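Local atomic coordinates of probable acetyltransferase (PDB entry 3EXN), a protein that probably transfers acyl groups from acetyl-coenzyme A, as a GCN5-related N-acetyltransferase whose acceptor substrate is not identified. Residues 7-19 against 102-114. Residues are numbered along the deposited sequence; the frame is centred on the assembly and turned at random.
With ACO (acetyl coenzyme *a), chain C.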
HETATM    1  N   MSE A   7      -9.657 -12.570 -21.502  1.00 24.19           N
HETATM    2  CA  MSE A   7     -10.538 -12.736 -20.286  1.00 24.70           C
HETATM    3  C   MSE A   7     -10.004 -11.947 -19.057  1.00 24.40           C
HETATM    4  O   MSE A   7      -8.802 -11.613 -18.969  1.00 24.71           O
HETATM    5  CB  MSE A   7     -10.685 -14.226 -19.986  1.00 24.52           C
HETATM    6  CG  MSE A   7     -11.078 -15.069 -21.227  1.00 24.04           C
HETATM    7 SE   MSE A   7     -10.615 -16.953 -20.890  0.50 22.21          SE
HETATM    8  CE  MSE A   7     -11.384 -16.921 -19.124  1.00 13.86           C
ATOM      9  N   HIS A   8     -10.909 -11.591 -18.147  1.00 23.16           N
ATOM     10  CA  HIS A   8     -10.557 -10.785 -16.992  1.00 22.10           C
ATOM     11  C   HIS A   8     -11.149 -11.354 -15.742  1.00 19.63           C
ATOM     12  O   HIS A   8     -12.370 -11.570 -15.668  1.00 20.24           O
ATOM     13  CB  HIS A   8     -11.081  -9.360 -17.142  1.00 23.24           C
ATOM     14  CG  HIS A   8     -10.318  -8.548 -18.134  1.00 26.48           C
ATOM     15  ND1 HIS A   8      -9.335  -7.658 -17.763  1.00 31.71           N
ATOM     16  CD2 HIS A   8     -10.372  -8.513 -19.485  1.00 29.60           C
ATOM     17  CE1 HIS A   8      -8.830  -7.090 -18.845  1.00 32.55           C
ATOM     18  NE2 HIS A   8      -9.443  -7.590 -19.903  1.00 33.15           N
ATOM     19  N   VAL A   9     -10.278 -11.594 -14.758  1.00 16.67           N
ATOM     20  CA  VAL A   9     -10.698 -11.762 -13.381  1.00 13.53           C
ATOM     21  C   VAL A   9     -10.989 -10.332 -12.869  1.00 11.82           C
ATOM     22  O   VAL A   9     -10.220  -9.354 -13.162  1.00 12.56           O
ATOM     23  CB  VAL A   9      -9.561 -12.414 -12.493  1.00 13.29           C
ATOM     24  CG1 VAL A   9      -9.906 -12.346 -11.030  1.00  9.25           C
ATOM     25  CG2 VAL A   9      -9.277 -13.851 -12.912  1.00 11.89           C
ATOM     26  N   LEU A  10     -12.049 -10.227 -12.072  1.00  9.64           N
ATOM     27  CA  LEU A  10     -12.557  -8.936 -11.595  1.00  8.30           C
ATOM     28  C   LEU A  10     -12.287  -8.718 -10.117  1.00  7.73           C
ATOM     29  O   LEU A  10     -11.997  -7.581  -9.729  1.00  6.06           O
ATOM     30  CB  LEU A  10     -14.076  -8.818 -11.838  1.00  8.35           C
ATOM     31  CG  LEU A  10     -14.541  -8.952 -13.289  1.00  8.02           C
ATOM     32  CD1 LEU A  10     -16.122  -9.028 -13.329  1.00  8.08           C
ATOM     33  CD2 LEU A  10     -14.001  -7.817 -14.082  1.00 11.28           C
ATOM     34  N   THR A  11     -12.392  -9.778  -9.298  1.00  7.01           N
ATOM     35  CA  THR A  11     -12.346  -9.668  -7.840  1.00  6.37           C
ATOM     36  C   THR A  11     -10.889  -9.815  -7.407  1.00  6.78           C
ATOM     37  O   THR A  11     -10.217 -10.759  -7.782  1.00  4.72           O
ATOM     38  CB  THR A  11     -13.208 -10.769  -7.142  1.00  6.71           C
ATOM     39  OG1 THR A  11     -14.602 -10.612  -7.535  1.00  8.96           O
ATOM     40  CG2 THR A  11     -13.121 -10.636  -5.621  1.00  7.95           C
ATOM     41  N   LEU A  12     -10.427  -8.871  -6.599  1.00  7.10           N
ATOM     42  CA  LEU A  12      -9.031  -8.782  -6.211  1.00  8.10           C
ATOM     43  C   LEU A  12      -8.964  -9.431  -4.852  1.00  8.08           C
ATOM     44  O   LEU A  12      -9.698  -9.007  -3.952  1.00 11.10           O
ATOM     45  CB  LEU A  12      -8.632  -7.281  -6.145  1.00  7.60           C
ATOM     46  CG  LEU A  12      -7.196  -6.858  -6.041  1.00  5.99           C
ATOM     47  CD1 LEU A  12      -6.377  -7.179  -7.314  1.00  4.24           C
ATOM     48  CD2 LEU A  12      -7.202  -5.391  -5.662  1.00  3.92           C
ATOM     49  N   ASP A  13      -8.078 -10.408  -4.693  1.00  8.34           N
ATOM     50  CA  ASP A  13      -7.842 -11.067  -3.399  1.00  8.29           C
ATOM     51  C   ASP A  13      -6.675 -10.474  -2.603  1.00  6.95           C
ATOM     52  O   ASP A  13      -5.598 -10.197  -3.151  1.00  7.09           O
ATOM     53  CB  ASP A  13      -7.606 -12.537  -3.598  1.00  8.69           C
ATOM     54  CG  ASP A  13      -8.803 -13.234  -4.260  1.00 10.57           C
ATOM     55  OD1 ASP A  13      -9.966 -12.842  -3.970  1.00 12.86           O
ATOM     56  OD2 ASP A  13      -8.572 -14.165  -5.058  1.00 13.88           O
ATOM     57  N   LEU A  14      -6.889 -10.324  -1.304  1.00  6.06           N
ATOM     58  CA  LEU A  14      -5.876  -9.726  -0.435  1.00  5.92           C
ATOM     59  C   LEU A  14      -5.299 -10.884   0.380  1.00  5.85           C
ATOM     60  O   LEU A  14      -5.967 -11.352   1.310  1.00  6.08           O
ATOM     61  CB  LEU A  14      -6.540  -8.677   0.478  1.00  4.68           C
ATOM     62  CG  LEU A  14      -6.656  -7.238  -0.049  1.00  5.45           C
ATOM     63  CD1 LEU A  14      -7.478  -7.120  -1.344  1.00  3.52           C
ATOM     64  CD2 LEU A  14      -7.243  -6.369   0.993  1.00  7.47           C
ATOM     65  N   ALA A  15      -4.108 -11.348  -0.043  1.00  5.76           N
ATOM     66  CA  ALA A  15      -3.371 -12.471   0.562  1.00  6.36           C
ATOM     67  C   ALA A  15      -2.346 -11.929   1.581  1.00  5.67           C
ATOM     68  O   ALA A  15      -1.396 -11.260   1.218  1.00  4.04           O
ATOM     69  CB  ALA A  15      -2.628 -13.294  -0.536  1.00  6.50           C
ATOM     70  N   PRO A  16      -2.505 -12.266   2.849  1.00  6.09           N
ATOM     71  CA  PRO A  16      -1.458 -11.863   3.794  1.00  6.44           C
ATOM     72  C   PRO A  16      -0.065 -12.301   3.385  1.00  6.13           C
ATOM     73  O   PRO A  16       0.131 -13.467   2.941  1.00  5.02           O
ATOM     74  CB  PRO A  16      -1.876 -12.551   5.092  1.00  6.93           C
ATOM     75  CG  PRO A  16      -3.319 -12.681   4.971  1.00  9.31           C
ATOM     76  CD  PRO A  16      -3.545 -13.056   3.527  1.00  7.98           C
ATOM     77  N   VAL A  17       0.891 -11.360   3.489  1.00  5.25           N
ATOM     78  CA  VAL A  17       2.269 -11.560   3.031  1.00  5.76           C
ATOM     79  C   VAL A  17       3.100 -12.254   4.142  1.00  6.27           C
ATOM     80  O   VAL A  17       2.897 -12.006   5.338  1.00  5.58           O
ATOM     81  CB  VAL A  17       2.906 -10.224   2.563  1.00  6.27           C
ATOM     82  CG1 VAL A  17       3.403  -9.413   3.752  1.00  5.47           C
ATOM     83  CG2 VAL A  17       4.031 -10.444   1.520  1.00  7.03           C
ATOM     84  N   THR A  18       3.991 -13.149   3.727  1.00  6.81           N
ATOM     85  CA  THR A  18       4.946 -13.827   4.602  1.00  7.06           C
ATOM     86  C   THR A  18       6.344 -13.790   3.926  1.00  6.18           C
ATOM     87  O   THR A  18       6.436 -13.544   2.737  1.00  4.40           O
ATOM     88  CB  THR A  18       4.495 -15.295   4.914  1.00  6.84           C
ATOM     89  OG1 THR A  18       4.499 -16.057   3.709  1.00  9.86           O
ATOM     90  CG2 THR A  18       3.094 -15.327   5.513  1.00  8.30           C
ATOM     91  N   PRO A  19       7.445 -14.012   4.694  1.00  6.04           N
ATOM     92  CA  PRO A  19       8.799 -13.978   4.125  1.00  5.17           C
ATOM     93  C   PRO A  19       9.015 -14.887   2.923  1.00  5.10           C
ATOM     94  O   PRO A  19       9.697 -14.472   1.998  1.00  2.42           O
ATOM     95  CB  PRO A  19       9.691 -14.391   5.311  1.00  6.22           C
ATOM     96  CG  PRO A  19       8.893 -13.807   6.508  1.00  5.57           C
ATOM     97  CD  PRO A  19       7.487 -14.185   6.154  1.00  6.73           C
ATOM     98  N   GLY A 102      -4.903   1.979 -13.554  1.00  9.50           N
ATOM     99  CA  GLY A 102      -6.014   2.623 -14.265  1.00 10.52           C
ATOM    100  C   GLY A 102      -7.253   1.770 -14.598  1.00 10.82           C
ATOM    101  O   GLY A 102      -8.016   2.117 -15.513  1.00 11.68           O
ATOM    102  N   ARG A 103      -7.456   0.666 -13.872  1.00  9.49           N
ATOM    103  CA  ARG A 103      -8.571  -0.258 -14.113  1.00  9.57           C
ATOM    104  C   ARG A 103      -9.416  -0.384 -12.845  1.00  8.75           C
ATOM    105  O   ARG A 103     -10.221  -1.286 -12.729  1.00 10.39           O
ATOM    106  CB  ARG A 103      -8.087  -1.659 -14.499  1.00  9.31           C
ATOM    107  CG  ARG A 103      -6.919  -1.700 -15.474  1.00 12.68           C
ATOM    108  CD  ARG A 103      -6.682  -3.110 -16.036  1.00 14.53           C
ATOM    109  NE  ARG A 103      -6.910  -4.162 -15.031  1.00 18.18           N
ATOM    110  CZ  ARG A 103      -7.044  -5.462 -15.312  1.00 19.21           C
ATOM    111  NH1 ARG A 103      -7.258  -6.336 -14.345  1.00 18.52           N
ATOM    112  NH2 ARG A 103      -6.967  -5.894 -16.562  1.00 20.38           N
ATOM    113  N   GLY A 104      -9.223   0.513 -11.897  1.00  9.19           N
ATOM    114  CA  GLY A 104      -9.968   0.482 -10.651  1.00  8.50           C
ATOM    115  C   GLY A 104      -9.469  -0.436  -9.560  1.00  8.26           C
ATOM    116  O   GLY A 104     -10.131  -0.541  -8.508  1.00  8.68           O
ATOM    117  N   LEU A 105      -8.322  -1.081  -9.750  1.00  6.46           N
ATOM    118  CA  LEU A 105      -7.831  -2.025  -8.742  1.00  6.92           C
ATOM    119  C   LEU A 105      -7.358  -1.352  -7.428  1.00  7.57           C
ATOM    120  O   LEU A 105      -7.534  -1.933  -6.337  1.00  7.89           O
ATOM    121  CB  LEU A 105      -6.740  -2.893  -9.315  1.00  6.14           C
ATOM    122  CG  LEU A 105      -7.112  -3.767 -10.499  1.00  3.96           C
ATOM    123  CD1 LEU A 105      -5.885  -4.403 -11.046  1.00  3.25           C
ATOM    124  CD2 LEU A 105      -8.153  -4.879 -10.163  1.00  4.98           C
ATOM    125  N   GLY A 106      -6.841  -0.124  -7.527  1.00  7.72           N
ATOM    126  CA  GLY A 106      -6.398   0.645  -6.348  1.00  7.25           C
ATOM    127  C   GLY A 106      -7.601   0.920  -5.472  1.00  7.08           C
ATOM    128  O   GLY A 106      -7.565   0.671  -4.244  1.00  7.44           O
ATOM    129  N   ARG A 107      -8.692   1.375  -6.097  1.00  5.51           N
ATOM    130  CA  ARG A 107      -9.908   1.649  -5.331  1.00  5.73           C
ATOM    131  C   ARG A 107     -10.490   0.366  -4.697  1.00  4.71           C
ATOM    132  O   ARG A 107     -10.893   0.353  -3.542  1.00  5.23           O
ATOM    133  CB  ARG A 107     -10.998   2.328  -6.206  1.00  6.24           C
ATOM    134  CG  ARG A 107     -12.294   2.483  -5.413  1.00  8.49           C
ATOM    135  CD  ARG A 107     -13.396   3.286  -6.139  1.00 12.77           C
ATOM    136  NE  ARG A 107     -14.664   3.196  -5.406  1.00 16.71           N
ATOM    137  CZ  ARG A 107     -14.975   3.864  -4.281  1.00 21.00           C
ATOM    138  NH1 ARG A 107     -14.124   4.717  -3.702  1.00 22.47           N
ATOM    139  NH2 ARG A 107     -16.171   3.684  -3.715  1.00 22.14           N
ATOM    140  N   GLN A 108     -10.487  -0.717  -5.443  1.00  6.02           N
ATOM    141  CA  GLN A 108     -11.045  -1.976  -4.948  1.00  6.64           C
ATOM    142  C   GLN A 108     -10.237  -2.459  -3.722  1.00  5.62           C
ATOM    143  O   GLN A 108     -10.842  -2.925  -2.734  1.00  4.31           O
ATOM    144  CB  GLN A 108     -11.047  -3.057  -6.032  1.00  5.58           C
ATOM    145  CG  GLN A 108     -11.868  -4.299  -5.601  1.00  7.13           C
ATOM    146  CD  GLN A 108     -11.833  -5.449  -6.584  1.00  7.78           C
ATOM    147  OE1 GLN A 108     -11.613  -5.281  -7.806  1.00  7.48           O
ATOM    148  NE2 GLN A 108     -12.028  -6.622  -6.056  1.00  3.81           N
ATOM    149  N   ALA A 109      -8.900  -2.338  -3.804  1.00  4.70           N
ATOM    150  CA  ALA A 109      -7.996  -2.836  -2.736  1.00  5.38           C
ATOM    151  C   ALA A 109      -8.249  -2.027  -1.451  1.00  6.01           C
ATOM    152  O   ALA A 109      -8.330  -2.569  -0.339  1.00  6.26           O
ATOM    153  CB  ALA A 109      -6.524  -2.740  -3.155  1.00  5.71           C
ATOM    154  N   LEU A 110      -8.411  -0.723  -1.630  1.00  7.39           N
ATOM    155  CA  LEU A 110      -8.643   0.168  -0.506  1.00  8.91           C
ATOM    156  C   LEU A 110      -9.990  -0.112   0.168  1.00  9.73           C
ATOM    157  O   LEU A 110     -10.092  -0.140   1.434  1.00 11.02           O
ATOM    158  CB  LEU A 110      -8.607   1.609  -0.996  1.00 10.04           C
ATOM    159  CG  LEU A 110      -8.416   2.721  -0.008  1.00 12.16           C
ATOM    160  CD1 LEU A 110      -7.190   2.442   0.884  1.00 12.90           C
ATOM    161  CD2 LEU A 110      -8.257   4.016  -0.837  1.00 13.74           C
ATOM    162  N   GLU A 111     -11.014  -0.353  -0.648  1.00  8.09           N
ATOM    163  CA  GLU A 111     -12.353  -0.566  -0.098  1.00 10.05           C
ATOM    164  C   GLU A 111     -12.410  -1.951   0.570  1.00  8.49           C
ATOM    165  O   GLU A 111     -13.025  -2.093   1.630  1.00  7.31           O
ATOM    166  CB  GLU A 111     -13.460  -0.325  -1.154  1.00 10.38           C
ATOM    167  CG  GLU A 111     -13.558   1.181  -1.691  1.00 14.68           C
ATOM    168  CD  GLU A 111     -13.310   2.303  -0.597  1.00 19.62           C
ATOM    169  OE1 GLU A 111     -13.714   2.135   0.572  1.00 25.59           O
ATOM    170  OE2 GLU A 111     -12.714   3.373  -0.911  1.00 25.50           O
ATOM    171  N   ARG A 112     -11.757  -2.949  -0.022  1.00  7.97           N
ATOM    172  CA  ARG A 112     -11.741  -4.278   0.604  0.60  8.48           C
ATOM    173  C   ARG A 112     -10.980  -4.243   1.938  1.00  8.56           C
ATOM    174  O   ARG A 112     -11.393  -4.927   2.918  1.00  8.12           O
ATOM    175  CB  ARG A 112     -11.165  -5.345  -0.308  0.60  8.70           C
ATOM    176  CG  ARG A 112     -12.117  -5.700  -1.432  0.60  8.81           C
ATOM    177  CD  ARG A 112     -11.791  -6.982  -2.111  0.60  8.51           C
ATOM    178  NE  ARG A 112     -12.570  -7.078  -3.333  0.60  9.99           N
ATOM    179  CZ  ARG A 112     -13.857  -7.426  -3.388  0.60  9.63           C
ATOM    180  NH1 ARG A 112     -14.527  -7.763  -2.279  0.60 10.55           N
ATOM    181  NH2 ARG A 112     -14.479  -7.459  -4.560  0.60  9.05           N
ATOM    182  N   PHE A 113      -9.906  -3.450   1.996  1.00  7.62           N
ATOM    183  CA  PHE A 113      -9.100  -3.359   3.233  1.00  8.38           C
ATOM    184  C   PHE A 113      -9.905  -2.597   4.297  1.00  8.28           C
ATOM    185  O   PHE A 113     -10.041  -3.058   5.433  1.00  8.71           O
ATOM    186  CB  PHE A 113      -7.750  -2.712   2.932  1.00  7.53           C
ATOM    187  CG  PHE A 113      -6.957  -2.372   4.166  1.00  8.84           C
ATOM    188  CD1 PHE A 113      -6.546  -3.382   5.036  1.00  8.32           C
ATOM    189  CD2 PHE A 113      -6.685  -1.053   4.488  1.00 10.15           C
ATOM    190  CE1 PHE A 113      -5.849  -3.082   6.219  1.00  8.29           C
ATOM    191  CE2 PHE A 113      -5.962  -0.731   5.690  1.00  7.25           C
ATOM    192  CZ  PHE A 113      -5.556  -1.715   6.519  1.00  5.75           C
ATOM    193  N   ALA A 114     -10.505  -1.477   3.924  1.00  9.71           N
ATOM    194  CA  ALA A 114     -11.240  -0.665   4.916  1.00 10.69           C
ATOM    195  C   ALA A 114     -12.464  -1.423   5.476  1.00 11.00           C
ATOM    196  O   ALA A 114     -12.863  -1.236   6.644  1.00 11.09           O
ATOM    197  CB  ALA A 114     -11.660   0.658   4.291  1.00 10.68           C
TER
HETATM  198  O5B ACO C1001      -8.476   4.909  -9.734  1.00 40.16           O
HETATM  199  P1A ACO C1001      -7.901   3.369  -9.897  1.00 39.72           P
HETATM  200  O1A ACO C1001      -7.965   3.003 -11.380  1.00 36.96           O
HETATM  201  O2A ACO C1001      -8.468   2.539  -8.756  1.00 31.26           O
HETATM  202  O3A ACO C1001      -6.341   3.656  -9.524  1.00 34.08           O
HETATM  203  P2A ACO C1001      -5.182   2.567  -9.631  1.00 31.76           P
HETATM  204  O4A ACO C1001      -4.271   3.063 -10.759  1.00 31.40           O
HETATM  205  O5A ACO C1001      -5.724   1.168  -9.796  1.00 28.43           O
HETATM  206  O6A ACO C1001      -4.502   2.815  -8.151  1.00 31.78           O
HETATM  207  CBP ACO C1001      -2.485   3.971  -7.307  1.00 27.77           C
HETATM  208  CCP ACO C1001      -3.968   4.077  -7.710  1.00 29.91           C
HETATM  209  CDP ACO C1001      -2.452   3.043  -6.107  1.00 24.05           C
HETATM  210  CEP ACO C1001      -1.916   5.323  -6.888  1.00 27.70           C
HETATM  211  CAP ACO C1001      -1.658   3.381  -8.481  1.00 28.96           C
HETATM  212  OAP ACO C1001      -1.694   4.263  -9.633  1.00 31.25           O
HETATM  213  C9P ACO C1001      -0.191   3.180  -8.150  1.00 28.38           C
HETATM  214  O9P ACO C1001       0.229   2.121  -7.708  1.00 24.16           O
HETATM  215  N8P ACO C1001       0.619   4.207  -8.395  1.00 30.05           N
HETATM  216  C7P ACO C1001       2.082   4.140  -8.214  1.00 28.85           C
HETATM  217  C6P ACO C1001       2.517   3.884  -6.771  1.00 27.91           C
HETATM  218  C5P ACO C1001       1.973   4.955  -5.837  1.00 29.30           C
HETATM  219  O5P ACO C1001       1.997   6.169  -6.136  1.00 29.15           O
HETATM  220  N4P ACO C1001       1.465   4.494  -4.684  1.00 29.18           N
HETATM  221  C3P ACO C1001       0.929   5.390  -3.683  1.00 27.42           C
HETATM  222  C2P ACO C1001       1.984   5.805  -2.688  1.00 29.24           C
HETATM  223  S1P ACO C1001       1.333   6.874  -1.396  1.00 34.54           S
HETATM  224  C   ACO C1001       0.634   5.645  -0.463  1.00 31.41           C
HETATM  225  O   ACO C1001       0.712   4.507  -0.845  1.00 28.49           O
HETATM  226  CH3 ACO C1001      -0.081   5.975   0.834  1.00 29.12           C
HETATM  227  O   HOH W   1      -8.072  -9.417 -15.337  1.00 34.31           O
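V9 O and R103 meet through one water: water 1 donates to V9 O at 3.1 Å and accepts a weak bond from R103 NH1 at 3.3 Å, lying at the edge of the guanidinium in its plane. R103 NH2 comes to the edge of the H8 imidazole, close to the ring plane, and the two flat groups are turned 40° apart. Further along, the amide end of Q108 lies against the backbone of L10 to L12, its CD 3.7 Å from L12 CB. Replacing Q108 by an alanine would probably leave a gap beside L12 CB and take away the amide that lies against the L10 and L12 backbone. The segments join the first strand of the GNAT fold, 13-16, to helix 105-114, which follows the pyrophosphate-binding loop of that fold; G104 is its N-cap. There the backbone amides of G102, G104, G106 and R107 each donate to an acetyl-CoA phosphate oxygen, G106 N reaching O5A at 2.8 Å. Strand and helix axes approach to 9.5 Å and cross at -61°. L12 fills the apolar centre: with CG anti to the backbone N (chi1 -168°), its CD2 packs on A109 CB at 3.7 Å and also touches L105 O, while CD1 meets L105 CD2 at 4.1 Å. L69 of the adjoining strand 62-69 and V74 of strand 72-81 also touch L12. Two residues on, L14 points toward the helix as well; the L14 and F113 side chains cross at about a right angle, with L14 CD2 4.2 Å from F113 CB.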